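Local coordinates for endoglucanase FnCel5A (PDB 3RJY), which probably hydrolyses beta-1,4-glucosidic bonds within cellulose chains, as a family 5 glycosyl hydrolase built on a TIM barrel, at residues 139-144 and 174-179; 208-213 and 226-231; 22-27 and 53-58. One frame throughout, in Å; residues are numbered along the deposited sequence.

Overall arrangement
Interactions 1 and 3 belong to one closed parallel barrel: interaction 3 pairs its first two strands, 22-25 and 57-60, interaction 1 its fourth and fifth, 137-140 and 174-177, with strand 97-101 in between. Their centres lie about 18 Å apart, and Arg-59 bridges them, bound to Asn-25 on one side and Glu-140 on the other. Interaction 2 sits out at the periphery, its centre about 27 Å from that of interaction 1 and 23 Å from that of interaction 3. Interactions 1 and 2 both reach the bound sugars, but at different sites: Glu-144 lines one glucose pocket and His-212 another. The Met-26 side chain of interaction 3 is about 11 Å from a bound glucose.

Interaction 1. Residues 139-144 and 174-179; sequences FEIFNE and VIIDVP. With GLC (alpha-D-glucopyranose), chain C.
Phe-139 and Ile-175 start the pairing of strands 137-140 and 174-177, neighbouring parallel strands of the TIM barrel joined by helix 151-166. Ile-175 N gives a firm bond to Phe-139 O at 2.7 Å; one step on, Ile-141 N reaches Ile-175 O only weakly, at 3.3 Å. Beyond this the strands part and a water takes over. It accepts from Phe-142 N and Asp-177 N, and Ile-175 O, 2.7 Å from the water, is an acceptor it can donate to. Past the water, Asp-177 makes the link: its OD2 takes Glu-144 N at 3.0 Å, an almost straight bond (169°) arriving on the anti side and 33° out of the carboxylate plane. The extended chain of Glu-140, its CG anti to the backbone N (chi1 -178°), carries OE2 to 2.7 Å from Asp-177 OD1. Oxygens this close suggest that one of the two acids probably carries a proton, while Glu-140 OE1 pairs with Arg-59. Glu-144 ends in a glucose pocket, where its bond from the sugar O6 is weak and the fit doubtful; His-203 ND1 bonds to Glu-144 OE2. On the outer flank, Ile-141 CD1 lies 3.7 Å from Ile-176 CD1.

Interaction 2. Residues 208-213 and 226-231; sequences FNFTHQ and VKWEGK. With GLC (alpha-D-glucopyranose), chain D.
Gln-213 grips Val-226 with both ends of its amide. Its OE1 accepts from Val-226 N at 2.8 Å, through a distinctly bent bond, and its NE2 donates to Val-226 O at 2.7 Å, nearly straight at 168°. The second N-H of NE2 turns back to Phe-210 O, 3.0 Å away, meeting it in the carbonyl plane on a lone pair. Three bonds thus fix the rotation of this buried amide, and it can reach them because CG is wedged between the backbone N and the carbonyl carbon (chi1 67°) and the chain runs out straight from there. Val-226 is itself packed closely, its CG2 3.4 Å from the backbone O of Asn-209.

The other tight part is the ring of Phe-210. Trp-228 CB stands over the middle of one face, 3.6 Å from the centroid and only 8° off the ring normal, a clear CH-pi contact. The same ring turns its edge to Val-226 O, which lies 3.4 Å from Phe-210 CD1. Trp-275 of helix 269-285 meets the rings of both Phe-210 and Trp-228.

All this happens where short helix 208-211, following barrel strand 198-204, is met by the end of the long loop that leads into helix 232-251. On its barrel-facing side the turn carries His-212 to the lining of a glucose pocket, where Glu-260, Trp-217 and Trp-293 hydrogen-bond the sugar; the modelled approach of the imidazole to that sugar is doubtful.

Toward solvent the fit is slacker. The exposed side chain of Asn-209 brings ND2 no nearer than 4.3 Å to Val-226 CG1. Lys-227 is exposed too and barely covered by the helix, and its side chain leaves the backbone away from 208-213.

Interaction 3. Residues 22-27 and 53-58; sequences HGINMG and RGFDSV
His-22 and Asp-56 face each other through a pair of hydrogen bonds. His-22 N donates to Asp-56 OD2 at 3.0 Å, practically straight (178°) and onto the anti lone pair, while Asp-56 N returns a bond of 2.8 Å to His-22 O. With CG anti to the carbonyl carbon and beside its own N (chi1 -60°), Asp-56 brings OD2 to that amide. A water that donates to Asp-56 OD2 also touches His-22 ND1, and His-22 NE2 is bonded to Glu-284. Putting an alanine in place of this aspartate would probably leave the His-22 amide without its acceptor and cost the water its acceptor on this side chain. Farther along, Ile-24 N reaches Ser-57 O at 3.2 Å, from above the carbonyl plane.

Apolar contacts fill the side nearer helix 45-53. Ile-24 lays CB over one face of the Phe-55 ring, toward its rim and 4.2 Å from the centroid, with CD1 near CZ; Met-26 CB meets Val-58 CG2 at 4.1 Å.

Steric fit settles Gly-23: Ser-57 OG, which bonds to Ile-20 O, lies 3.3 Å from Gly-23 CA, just where a beta carbon would clash.

Strand 22-25, helix 45-53 and strand 57-60 together make the first beta-alpha-beta unit of the TIM barrel.

Interaction 1. Residues 139-144 and 174-179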
# COMPACT_ATOMS: atom_id res chain seq x y z
N PHE A 139 -3.15 -9.96 3.75
CA PHE A 139 -4.06 -9.55 2.67
C PHE A 139 -4.46 -8.08 2.87
O PHE A 139 -4.55 -7.60 4.01
CB PHE A 139 -5.33 -10.43 2.65
CG PHE A 139 -5.09 -11.91 2.41
CD1 PHE A 139 -3.90 -12.38 1.87
CD2 PHE A 139 -6.09 -12.83 2.71
CE1 PHE A 139 -3.69 -13.75 1.64
CE2 PHE A 139 -5.90 -14.20 2.49
CZ PHE A 139 -4.70 -14.66 1.95
N GLU A 140 -4.72 -7.38 1.77
CA GLU A 140 -5.22 -6.01 1.79
C GLU A 140 -6.36 -5.94 0.79
O GLU A 140 -6.14 -6.05 -0.42
CB GLU A 140 -4.12 -5.03 1.41
CG GLU A 140 -4.54 -3.58 1.45
CD GLU A 140 -3.42 -2.65 1.06
OE1 GLU A 140 -2.30 -3.14 0.81
OE2 GLU A 140 -3.64 -1.42 0.99
N ILE A 141 -7.58 -5.77 1.29
CA ILE A 141 -8.80 -6.01 0.49
C ILE A 141 -8.82 -5.15 -0.77
O ILE A 141 -8.98 -5.66 -1.88
CB ILE A 141 -10.11 -5.83 1.33
CG1 ILE A 141 -10.24 -6.99 2.34
CG2 ILE A 141 -11.34 -5.74 0.43
CD1 ILE A 141 -11.29 -6.77 3.42
N PHE A 142 -8.62 -3.84 -0.60
CA PHE A 142 -8.61 -2.93 -1.73
C PHE A 142 -7.76 -1.71 -1.48
O PHE A 142 -7.73 -1.19 -0.37
CB PHE A 142 -10.03 -2.48 -2.10
CG PHE A 142 -10.10 -1.72 -3.40
CD1 PHE A 142 -9.66 -2.32 -4.59
CD2 PHE A 142 -10.57 -0.41 -3.44
CE1 PHE A 142 -9.71 -1.61 -5.82
CE2 PHE A 142 -10.62 0.30 -4.65
CZ PHE A 142 -10.20 -0.30 -5.84
N ASN A 143 -7.13 -1.22 -2.54
CA ASN A 143 -6.35 0.01 -2.53
C ASN A 143 -7.19 1.25 -2.80
O ASN A 143 -7.81 1.38 -3.87
CB ASN A 143 -5.21 -0.08 -3.54
CG ASN A 143 -4.39 1.20 -3.64
OD1 ASN A 143 -4.51 1.98 -4.60
ND2 ASN A 143 -3.55 1.43 -2.65
N GLU A 144 -7.19 2.16 -1.83
CA GLU A 144 -7.75 3.50 -1.99
C GLU A 144 -9.18 3.50 -2.52
O GLU A 144 -9.41 3.85 -3.69
CB GLU A 144 -6.85 4.37 -2.87
CG GLU A 144 -5.54 4.76 -2.20
CD GLU A 144 -4.71 5.73 -3.03
OE1 GLU A 144 -5.23 6.30 -4.01
OE2 GLU A 144 -3.53 5.90 -2.71
N VAL A 174 -5.49 -8.87 7.87
CA VAL A 174 -6.16 -8.23 6.74
C VAL A 174 -6.14 -6.72 6.92
O VAL A 174 -6.54 -6.20 7.95
CB VAL A 174 -7.59 -8.78 6.53
CG1 VAL A 174 -8.30 -8.04 5.38
CG2 VAL A 174 -7.55 -10.26 6.25
N ILE A 175 -5.65 -6.01 5.90
CA ILE A 175 -5.47 -4.57 5.96
C ILE A 175 -6.64 -3.84 5.29
O ILE A 175 -6.97 -4.11 4.11
CB ILE A 175 -4.12 -4.16 5.27
CG1 ILE A 175 -2.91 -4.64 6.09
CG2 ILE A 175 -4.05 -2.63 5.01
CD1 ILE A 175 -1.63 -4.84 5.26
N ILE A 176 -7.26 -2.93 6.04
CA ILE A 176 -8.41 -2.16 5.58
C ILE A 176 -8.01 -0.71 5.24
O ILE A 176 -7.62 0.06 6.12
CB ILE A 176 -9.56 -2.15 6.63
CG1 ILE A 176 -9.77 -3.55 7.26
CG2 ILE A 176 -10.84 -1.59 6.02
CD1 ILE A 176 -10.01 -4.73 6.28
N ASP A 177 -8.17 -0.32 3.98
CA ASP A 177 -7.86 1.04 3.57
C ASP A 177 -8.90 2.05 4.00
O ASP A 177 -10.10 1.77 4.03
CB ASP A 177 -7.65 1.14 2.06
CG ASP A 177 -6.33 0.59 1.61
OD1 ASP A 177 -5.87 -0.42 2.20
OD2 ASP A 177 -5.78 1.14 0.63
N VAL A 178 -8.40 3.23 4.33
CA VAL A 178 -9.22 4.39 4.61
C VAL A 178 -9.89 4.77 3.27
O VAL A 178 -9.27 4.59 2.22
CB VAL A 178 -8.33 5.51 5.23
CG1 VAL A 178 -8.95 6.87 5.13
CG2 VAL A 178 -7.99 5.16 6.69
N PRO A 179 -11.16 5.23 3.30
CA PRO A 179 -11.83 5.61 2.06
C PRO A 179 -11.36 6.97 1.56
O PRO A 179 -10.45 7.56 2.13
CB PRO A 179 -13.30 5.65 2.48
CG PRO A 179 -13.25 6.10 3.91
CD PRO A 179 -12.05 5.40 4.47
C1 GLC C . -5.22 10.59 -5.16
C2 GLC C . -5.15 10.42 -3.64
C3 GLC C . -3.77 10.01 -3.15
C4 GLC C . -3.19 8.82 -3.91
C5 GLC C . -3.46 8.91 -5.41
C6 GLC C . -4.11 7.64 -6.01
O1 GLC C . -5.67 11.90 -5.53
O2 GLC C . -5.57 11.58 -2.98
O3 GLC C . -3.89 9.64 -1.80
O4 GLC C . -1.79 8.80 -3.76
O5 GLC C . -4.00 10.19 -5.79
O6 GLC C . -3.06 6.68 -5.92
O HOH W 1 -8.23 -2.65 2.16

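Interaction 2. Residues 208-213 and 226-231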
# COMPACT_ATOMS: atom_id res chain seq x y z
N PHE A 208 0.18 17.64 -1.76
CA PHE A 208 0.08 17.02 -3.09
C PHE A 208 0.81 17.79 -4.20
O PHE A 208 1.41 17.19 -5.08
CB PHE A 208 -1.39 16.79 -3.48
CG PHE A 208 -1.56 15.83 -4.62
CD1 PHE A 208 -1.52 14.45 -4.39
CD2 PHE A 208 -1.77 16.29 -5.91
CE1 PHE A 208 -1.69 13.55 -5.44
CE2 PHE A 208 -1.93 15.40 -6.97
CZ PHE A 208 -1.89 14.03 -6.74
N ASN A 209 0.74 19.12 -4.15
CA ASN A 209 1.47 19.96 -5.11
C ASN A 209 3.00 19.94 -4.94
O ASN A 209 3.72 20.47 -5.78
CB ASN A 209 0.92 21.40 -5.11
CG ASN A 209 1.42 22.23 -3.94
OD1 ASN A 209 1.66 21.72 -2.85
ND2 ASN A 209 1.56 23.53 -4.16
N PHE A 210 3.48 19.36 -3.84
CA PHE A 210 4.90 19.05 -3.69
C PHE A 210 5.21 17.65 -4.19
O PHE A 210 6.02 17.47 -5.10
CB PHE A 210 5.41 19.22 -2.24
CG PHE A 210 6.78 18.65 -2.03
CD1 PHE A 210 7.90 19.26 -2.60
CD2 PHE A 210 6.96 17.48 -1.28
CE1 PHE A 210 9.16 18.71 -2.43
CE2 PHE A 210 8.23 16.93 -1.11
CZ PHE A 210 9.32 17.54 -1.68
N THR A 211 4.57 16.64 -3.60
CA THR A 211 4.90 15.24 -3.92
C THR A 211 4.61 14.85 -5.37
O THR A 211 5.27 13.97 -5.92
CB THR A 211 4.18 14.23 -2.99
OG1 THR A 211 2.76 14.38 -3.11
CG2 THR A 211 4.61 14.41 -1.52
N HIS A 212 3.63 15.50 -5.99
CA HIS A 212 3.23 15.12 -7.34
C HIS A 212 3.49 16.19 -8.38
O HIS A 212 2.88 16.17 -9.45
CB HIS A 212 1.77 14.66 -7.37
CG HIS A 212 1.57 13.33 -6.72
ND1 HIS A 212 1.33 12.18 -7.45
CD2 HIS A 212 1.61 12.95 -5.42
CE1 HIS A 212 1.22 11.15 -6.62
NE2 HIS A 212 1.39 11.60 -5.39
N GLN A 213 4.40 17.11 -8.06
CA GLN A 213 4.82 18.15 -9.02
C GLN A 213 5.51 17.53 -10.22
O GLN A 213 6.43 16.70 -10.08
CB GLN A 213 5.70 19.21 -8.34
CG GLN A 213 7.08 18.73 -7.86
CD GLN A 213 7.80 19.83 -7.09
OE1 GLN A 213 8.28 20.80 -7.68
NE2 GLN A 213 7.87 19.69 -5.76
N VAL A 226 8.38 23.47 -6.71
CA VAL A 226 7.80 23.49 -5.36
C VAL A 226 8.78 22.87 -4.36
O VAL A 226 9.25 21.73 -4.54
CB VAL A 226 6.42 22.80 -5.29
CG1 VAL A 226 5.81 22.98 -3.91
CG2 VAL A 226 5.48 23.35 -6.36
N LYS A 227 9.11 23.63 -3.32
CA LYS A 227 10.04 23.20 -2.29
C LYS A 227 9.32 22.67 -1.07
O LYS A 227 8.19 23.06 -0.78
CB LYS A 227 10.98 24.34 -1.85
CG LYS A 227 11.96 24.82 -2.90
CD LYS A 227 13.38 24.89 -2.33
CE LYS A 227 13.69 26.21 -1.65
NZ LYS A 227 14.00 27.25 -2.68
N TRP A 228 9.98 21.76 -0.36
CA TRP A 228 9.59 21.42 0.99
C TRP A 228 10.85 21.59 1.83
O TRP A 228 11.88 20.96 1.57
CB TRP A 228 9.01 20.01 1.08
CG TRP A 228 8.23 19.82 2.33
CD1 TRP A 228 6.89 20.02 2.51
CD2 TRP A 228 8.75 19.39 3.60
NE1 TRP A 228 6.53 19.73 3.82
CE2 TRP A 228 7.66 19.34 4.50
CE3 TRP A 228 10.03 19.03 4.06
CZ2 TRP A 228 7.82 18.97 5.84
CZ3 TRP A 228 10.18 18.66 5.39
CH2 TRP A 228 9.09 18.63 6.27
N GLU A 229 10.75 22.46 2.83
CA GLU A 229 11.95 23.03 3.46
C GLU A 229 12.20 22.60 4.90
O GLU A 229 13.25 22.91 5.45
CB GLU A 229 11.93 24.56 3.34
CG GLU A 229 12.07 25.05 1.91
CD GLU A 229 11.89 26.56 1.79
OE1 GLU A 229 12.88 27.25 1.48
OE2 GLU A 229 10.77 27.06 2.02
N GLY A 230 11.25 21.89 5.50
CA GLY A 230 11.41 21.45 6.89
C GLY A 230 11.29 22.59 7.89
O GLY A 230 11.82 22.50 9.01
N LYS A 231 10.60 23.65 7.49
CA LYS A 231 10.27 24.74 8.39
C LYS A 231 9.39 24.19 9.50
O LYS A 231 8.69 23.19 9.30
CB LYS A 231 9.56 25.87 7.63
CG LYS A 231 10.51 26.75 6.80
CD LYS A 231 9.75 27.59 5.79
CE LYS A 231 10.33 29.00 5.70
NZ LYS A 231 10.08 29.84 6.94
C1 GLC D . 0.17 4.82 -7.60
C2 GLC D . 0.56 5.52 -6.29
C3 GLC D . 0.36 7.03 -6.35
C4 GLC D . 1.00 7.67 -7.59
C5 GLC D . 0.77 6.84 -8.84
C6 GLC D . 2.07 6.53 -9.63
O1 GLC D . -0.83 3.81 -7.39
O2 GLC D . -0.14 4.99 -5.20
O3 GLC D . 0.98 7.58 -5.22
O4 GLC D . 0.39 8.92 -7.82
O5 GLC D . -0.16 5.76 -8.63
O6 GLC D . 3.32 6.41 -8.97

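Interaction 3. Residues 22-27 and 53-58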
# COMPACT_ATOMS: atom_id res chain seq x y z
N HIS A 22 9.38 -1.13 8.58
CA HIS A 22 9.67 -0.18 7.49
C HIS A 22 9.75 -0.98 6.21
O HIS A 22 10.65 -1.80 6.04
CB HIS A 22 10.99 0.54 7.73
CG HIS A 22 10.97 1.46 8.90
ND1 HIS A 22 10.86 1.00 10.20
CD2 HIS A 22 11.09 2.81 8.98
CE1 HIS A 22 10.88 2.04 11.03
NE2 HIS A 22 11.02 3.14 10.31
N GLY A 23 8.81 -0.74 5.31
CA GLY A 23 8.70 -1.51 4.11
C GLY A 23 8.78 -0.65 2.88
O GLY A 23 9.06 0.55 2.96
N ILE A 24 8.54 -1.30 1.73
CA ILE A 24 8.61 -0.63 0.44
C ILE A 24 7.59 -1.25 -0.52
O ILE A 24 7.27 -2.43 -0.41
CB ILE A 24 10.06 -0.64 -0.14
CG1 ILE A 24 10.24 0.41 -1.23
CG2 ILE A 24 10.47 -2.01 -0.59
CD1 ILE A 24 11.69 0.79 -1.49
N ASN A 25 7.04 -0.43 -1.40
CA ASN A 25 6.08 -0.87 -2.42
C ASN A 25 6.82 -1.32 -3.69
O ASN A 25 7.73 -0.64 -4.16
CB ASN A 25 5.14 0.29 -2.77
CG ASN A 25 3.98 0.42 -1.80
OD1 ASN A 25 2.92 -0.18 -2.00
ND2 ASN A 25 4.15 1.25 -0.78
N MET A 26 6.41 -2.46 -4.24
CA MET A 26 6.90 -2.91 -5.55
C MET A 26 5.97 -2.31 -6.62
O MET A 26 5.07 -2.97 -7.12
CB MET A 26 6.92 -4.44 -5.58
CG MET A 26 7.45 -5.06 -6.85
SD MET A 26 9.20 -4.77 -7.21
CE MET A 26 10.04 -5.63 -5.88
N GLY A 27 6.19 -1.03 -6.91
CA GLY A 27 5.27 -0.22 -7.73
C GLY A 27 5.50 -0.45 -9.20
O GLY A 27 6.56 -0.94 -9.59
N ARG A 53 19.15 -4.37 2.14
CA ARG A 53 19.22 -2.95 2.51
C ARG A 53 18.63 -2.66 3.91
O ARG A 53 19.02 -1.68 4.56
CB ARG A 53 18.54 -2.10 1.43
CG ARG A 53 18.69 -0.58 1.62
CD ARG A 53 20.18 -0.11 1.79
NE ARG A 53 20.24 1.32 2.12
CZ ARG A 53 20.07 1.81 3.34
NH1 ARG A 53 19.84 1.00 4.37
NH2 ARG A 53 20.13 3.13 3.52
N GLY A 54 17.69 -3.49 4.36
CA GLY A 54 17.16 -3.39 5.73
C GLY A 54 15.64 -3.26 5.85
O GLY A 54 15.12 -3.13 6.95
N PHE A 55 14.93 -3.30 4.72
CA PHE A 55 13.47 -3.25 4.75
C PHE A 55 12.91 -4.52 5.39
O PHE A 55 13.51 -5.60 5.28
CB PHE A 55 12.89 -3.03 3.35
CG PHE A 55 13.25 -1.69 2.75
CD1 PHE A 55 12.49 -0.55 3.03
CD2 PHE A 55 14.37 -1.56 1.92
CE1 PHE A 55 12.81 0.67 2.49
CE2 PHE A 55 14.70 -0.33 1.38
CZ PHE A 55 13.92 0.79 1.66
N ASP A 56 11.80 -4.39 6.10
CA ASP A 56 11.20 -5.52 6.81
C ASP A 56 10.14 -6.20 5.96
O ASP A 56 9.88 -7.40 6.11
CB ASP A 56 10.58 -5.03 8.12
CG ASP A 56 11.59 -4.39 9.03
OD1 ASP A 56 12.56 -5.08 9.41
OD2 ASP A 56 11.44 -3.19 9.34
N SER A 57 9.53 -5.42 5.07
CA SER A 57 8.36 -5.86 4.35
C SER A 57 8.31 -5.30 2.94
O SER A 57 9.02 -4.34 2.63
CB SER A 57 7.10 -5.46 5.12
OG SER A 57 6.98 -4.05 5.21
N VAL A 58 7.48 -5.92 2.10
CA VAL A 58 7.21 -5.44 0.75
C VAL A 58 5.69 -5.47 0.51
O VAL A 58 5.02 -6.46 0.82
CB VAL A 58 8.01 -6.26 -0.34
CG1 VAL A 58 7.68 -7.77 -0.30
CG2 VAL A 58 7.76 -5.71 -1.74
O HOH W 2 11.28 -1.55 11.56